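Long-range contact in VMB-1 (Vibrio alginolyticus, PDB 6JV4), which probably hydrolyses beta-lactam antibiotics to substituted beta-amino acids as a zinc-dependent subclass B1 metallo-beta-lactamase: residues I44-D53 / K71-T81. Sequence-based numbering, arbitrary orientation.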
loop_
_atom_site.group_PDB
_atom_site.type_symbol
_atom_site.label_atom_id
_atom_site.label_comp_id
_atom_site.label_asym_id
_atom_site.label_seq_id
_atom_site.Cartn_x
_atom_site.Cartn_y
_atom_site.Cartn_z
ATOM N N ILE A 44 -7.431 1.670 -12.701
ATOM C CA ILE A 44 -8.225 1.225 -13.883
ATOM C C ILE A 44 -7.384 1.515 -15.121
ATOM O O ILE A 44 -6.910 2.667 -15.263
ATOM C CB ILE A 44 -9.580 1.937 -13.937
ATOM C CG1 ILE A 44 -10.417 1.650 -12.693
ATOM C CG2 ILE A 44 -10.349 1.576 -15.221
ATOM C CD1 ILE A 44 -11.544 2.601 -12.514
ATOM N N ASN A 45 -7.239 0.492 -15.965
ATOM C CA ASN A 45 -6.489 0.504 -17.237
ATOM C C ASN A 45 -7.396 -0.127 -18.309
ATOM O O ASN A 45 -7.459 -1.359 -18.398
ATOM C CB ASN A 45 -5.145 -0.215 -17.094
ATOM C CG ASN A 45 -4.276 -0.131 -18.325
ATOM O OD1 ASN A 45 -4.243 0.914 -18.941
ATOM N ND2 ASN A 45 -3.564 -1.190 -18.678
ATOM N N GLY A 46 -8.097 0.730 -19.061
ATOM C CA GLY A 46 -9.129 0.327 -20.037
ATOM C C GLY A 46 -10.247 -0.371 -19.314
ATOM O O GLY A 46 -10.907 0.309 -18.492
ATOM N N THR A 47 -10.455 -1.660 -19.564
ATOM C CA THR A 47 -11.524 -2.439 -18.892
ATOM C C THR A 47 -10.934 -3.302 -17.779
ATOM O O THR A 47 -11.688 -4.114 -17.249
ATOM C CB THR A 47 -12.336 -3.303 -19.859
ATOM O OG1 THR A 47 -11.427 -4.186 -20.502
ATOM C CG2 THR A 47 -13.094 -2.445 -20.845
ATOM N N GLU A 48 -9.638 -3.164 -17.491
ATOM C CA GLU A 48 -8.999 -3.989 -16.444
ATOM C C GLU A 48 -8.805 -3.118 -15.198
ATOM O O GLU A 48 -8.495 -1.935 -15.308
ATOM C CB GLU A 48 -7.688 -4.575 -16.945
ATOM C CG GLU A 48 -7.875 -5.415 -18.202
ATOM C CD GLU A 48 -6.574 -5.983 -18.732
ATOM O OE1 GLU A 48 -5.517 -5.336 -18.562
ATOM O OE2 GLU A 48 -6.638 -7.062 -19.345
ATOM N N ALA A 49 -9.019 -3.712 -14.041
ATOM C CA ALA A 49 -8.776 -3.033 -12.757
ATOM C C ALA A 49 -7.729 -3.816 -11.991
ATOM O O ALA A 49 -7.604 -5.056 -12.144
ATOM C CB ALA A 49 -10.037 -2.957 -11.933
ATOM N N HIS A 50 -7.062 -3.089 -11.096
ATOM C CA HIS A 50 -5.944 -3.638 -10.319
ATOM C C HIS A 50 -6.017 -3.086 -8.912
ATOM O O HIS A 50 -6.351 -1.903 -8.765
ATOM C CB HIS A 50 -4.641 -3.257 -10.987
ATOM C CG HIS A 50 -4.545 -3.681 -12.411
ATOM N ND1 HIS A 50 -3.939 -4.861 -12.766
ATOM C CD2 HIS A 50 -4.917 -3.072 -13.559
ATOM C CE1 HIS A 50 -3.942 -4.957 -14.096
ATOM N NE2 HIS A 50 -4.520 -3.880 -14.593
ATOM N N MET A 51 -5.770 -3.917 -7.921
ATOM C CA MET A 51 -5.718 -3.451 -6.510
ATOM C C MET A 51 -4.283 -3.182 -6.098
ATOM O O MET A 51 -3.380 -4.003 -6.413
ATOM C CB MET A 51 -6.307 -4.486 -5.546
ATOM C CG MET A 51 -7.729 -4.697 -5.724
ATOM S SD MET A 51 -8.255 -5.847 -4.380
ATOM C CE MET A 51 -9.765 -6.402 -5.155
ATOM N N ILE A 52 -4.088 -2.128 -5.315
ATOM C CA ILE A 52 -2.857 -1.862 -4.555
ATOM C C ILE A 52 -3.258 -1.981 -3.081
ATOM O O ILE A 52 -4.005 -1.112 -2.634
ATOM C CB ILE A 52 -2.249 -0.498 -4.928
ATOM C CG1 ILE A 52 -1.879 -0.453 -6.424
ATOM C CG2 ILE A 52 -1.059 -0.217 -4.030
ATOM C CD1 ILE A 52 -1.433 0.910 -6.851
ATOM N N ASP A 53 -2.852 -3.082 -2.456
ATOM C CA ASP A 53 -3.293 -3.541 -1.121
ATOM C C ASP A 53 -4.746 -4.041 -1.222
ATOM O O ASP A 53 -5.533 -3.558 -2.043
ATOM C CB ASP A 53 -3.068 -2.514 -0.019
ATOM C CG ASP A 53 -1.606 -2.285 0.364
ATOM O OD1 ASP A 53 -0.681 -2.959 -0.234
ATOM O OD2 ASP A 53 -1.403 -1.542 1.375
ATOM N N LYS A 71 -19.002 -2.174 -12.360
ATOM C CA LYS A 71 -18.622 -1.060 -13.269
ATOM C C LYS A 71 -18.275 -1.602 -14.658
ATOM O O LYS A 71 -17.869 -0.812 -15.506
ATOM C CB LYS A 71 -17.474 -0.242 -12.677
ATOM C CG LYS A 71 -17.890 0.704 -11.573
ATOM C CD LYS A 71 -16.738 1.405 -10.884
ATOM C CE LYS A 71 -15.846 2.225 -11.798
ATOM N NZ LYS A 71 -16.539 3.431 -12.312
ATOM N N GLY A 72 -18.416 -2.902 -14.878
ATOM C CA GLY A 72 -18.068 -3.561 -16.148
ATOM C C GLY A 72 -16.569 -3.797 -16.289
ATOM O O GLY A 72 -16.113 -4.066 -17.399
ATOM N N LEU A 73 -15.824 -3.785 -15.187
ATOM C CA LEU A 73 -14.360 -4.026 -15.214
ATOM C C LEU A 73 -14.034 -5.457 -14.784
ATOM O O LEU A 73 -14.817 -6.054 -14.052
ATOM C CB LEU A 73 -13.718 -3.010 -14.269
ATOM C CG LEU A 73 -13.986 -1.540 -14.571
ATOM C CD1 LEU A 73 -13.449 -0.657 -13.453
ATOM C CD2 LEU A 73 -13.392 -1.121 -15.922
ATOM N N THR A 74 -12.914 -5.983 -15.273
ATOM C CA THR A 74 -12.302 -7.266 -14.865
ATOM C C THR A 74 -11.192 -6.970 -13.838
ATOM O O THR A 74 -10.255 -6.214 -14.169
ATOM C CB THR A 74 -11.689 -8.009 -16.049
ATOM O OG1 THR A 74 -12.795 -8.231 -16.916
ATOM C CG2 THR A 74 -11.097 -9.351 -15.696
ATOM N N ILE A 75 -11.264 -7.600 -12.676
ATOM C CA ILE A 75 -10.168 -7.481 -11.679
ATOM C C ILE A 75 -9.050 -8.434 -12.115
ATOM O O ILE A 75 -9.206 -9.664 -11.990
ATOM C CB ILE A 75 -10.726 -7.684 -10.257
ATOM C CG1 ILE A 75 -9.576 -7.786 -9.247
ATOM C CG2 ILE A 75 -11.669 -8.891 -10.160
ATOM C CD1 ILE A 75 -8.820 -6.516 -9.061
ATOM N N LYS A 76 -7.958 -7.874 -12.622
ATOM C CA LYS A 76 -6.836 -8.584 -13.284
ATOM C C LYS A 76 -5.766 -8.989 -12.275
ATOM O O LYS A 76 -5.203 -10.105 -12.374
ATOM C CB LYS A 76 -6.163 -7.725 -14.362
ATOM C CG LYS A 76 -6.806 -7.859 -15.731
ATOM C CD LYS A 76 -6.686 -9.268 -16.302
ATOM C CE LYS A 76 -7.424 -9.433 -17.612
ATOM N NZ LYS A 76 -7.241 -10.800 -18.155
ATOM N N SER A 77 -5.397 -8.090 -11.378
ATOM C CA SER A 77 -4.280 -8.434 -10.477
ATOM C C SER A 77 -4.303 -7.503 -9.280
ATOM O O SER A 77 -4.989 -6.511 -9.319
ATOM C CB SER A 77 -2.960 -8.376 -11.192
ATOM O OG SER A 77 -2.595 -7.020 -11.481
ATOM N N ALA A 78 -3.554 -7.880 -8.252
ATOM C CA ALA A 78 -3.333 -7.041 -7.066
ATOM C C ALA A 78 -1.853 -7.100 -6.740
ATOM O O ALA A 78 -1.212 -8.171 -6.920
ATOM C CB ALA A 78 -4.155 -7.525 -5.916
ATOM N N VAL A 79 -1.329 -6.010 -6.189
ATOM C CA VAL A 79 0.020 -5.986 -5.595
ATOM C C VAL A 79 -0.143 -5.641 -4.117
ATOM O O VAL A 79 -1.019 -4.809 -3.764
ATOM C CB VAL A 79 0.976 -5.001 -6.291
ATOM C CG1 VAL A 79 0.493 -3.557 -6.213
ATOM C CG2 VAL A 79 2.394 -5.123 -5.755
ATOM N N VAL A 80 0.600 -6.316 -3.260
ATOM C CA VAL A 80 0.549 -6.051 -1.796
ATOM C C VAL A 80 1.855 -5.380 -1.399
ATOM O O VAL A 80 2.924 -5.786 -1.913
ATOM C CB VAL A 80 0.264 -7.324 -0.973
ATOM C CG1 VAL A 80 -1.027 -7.978 -1.434
ATOM C CG2 VAL A 80 1.397 -8.304 -0.983
ATOM N N THR A 81 1.776 -4.337 -0.592
ATOM C CA THR A 81 2.933 -3.440 -0.389
ATOM C C THR A 81 3.726 -3.826 0.845
ATOM O O THR A 81 4.833 -3.250 0.992
ATOM C CB THR A 81 2.525 -1.974 -0.472
ATOM O OG1 THR A 81 1.574 -1.657 0.539
ATOM C CG2 THR A 81 2.018 -1.663 -1.868
#
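Asp53 OD1 takes two hydrogen bonds from Thr81, 2.7 Å from OG1 and 2.8 Å from the backbone N. The hydroxyl arrives on the syn side, 20° out of the carboxylate plane, whereas the backbone N sits nearly along the C-O axis, though its N-H bond is bent (140°); the two donors should restrain the carboxylate's rotation. Thr81 chi1 of 61° sets OG1 between its own N and carbonyl carbon, which brings the hydroxyl to the same oxygen as the N-H. This joins the strand ends beside the dinuclear zinc site: Thr81 directly precedes the zinc ligand His82, and the Asp53 side chain is about 6 Å from that of Cys163, another ligand.

Behind it the strands pair in parallel, with backbone bonds running from Thr74 N to Thr47 O through to Asp53 N to Val79 O. Where they start, Leu73 CD1 reaches Ile44 CG1 at 3.9 Å. The register slips at Lys76: Ala49 faces Ile75 but Met51 faces Ala78, an extra residue on the second strand consistent with a beta bulge, and Ser77 N is buried without a partner. Separately, Ser77 OG and His50 ND1 share a hydrogen bond of 2.8 Å, in plane at the ring edge; either may be the donor. Lys76 folds at chi2, laying CG 3.5 Å from Glu48 CD, although its salt bridge to OE2 is long.

On the face of Ala49 and Met51, Met51 CB meets Ala78 CB at 3.7 Å. Helix 58-70 covers this face through Ile65 and Ile68, completing a beta-alpha-beta crossover; Phe130 and Ile131 cover the His50 and Ser77 face, while strands 36-45 and 100-104 continue the sheet on either side.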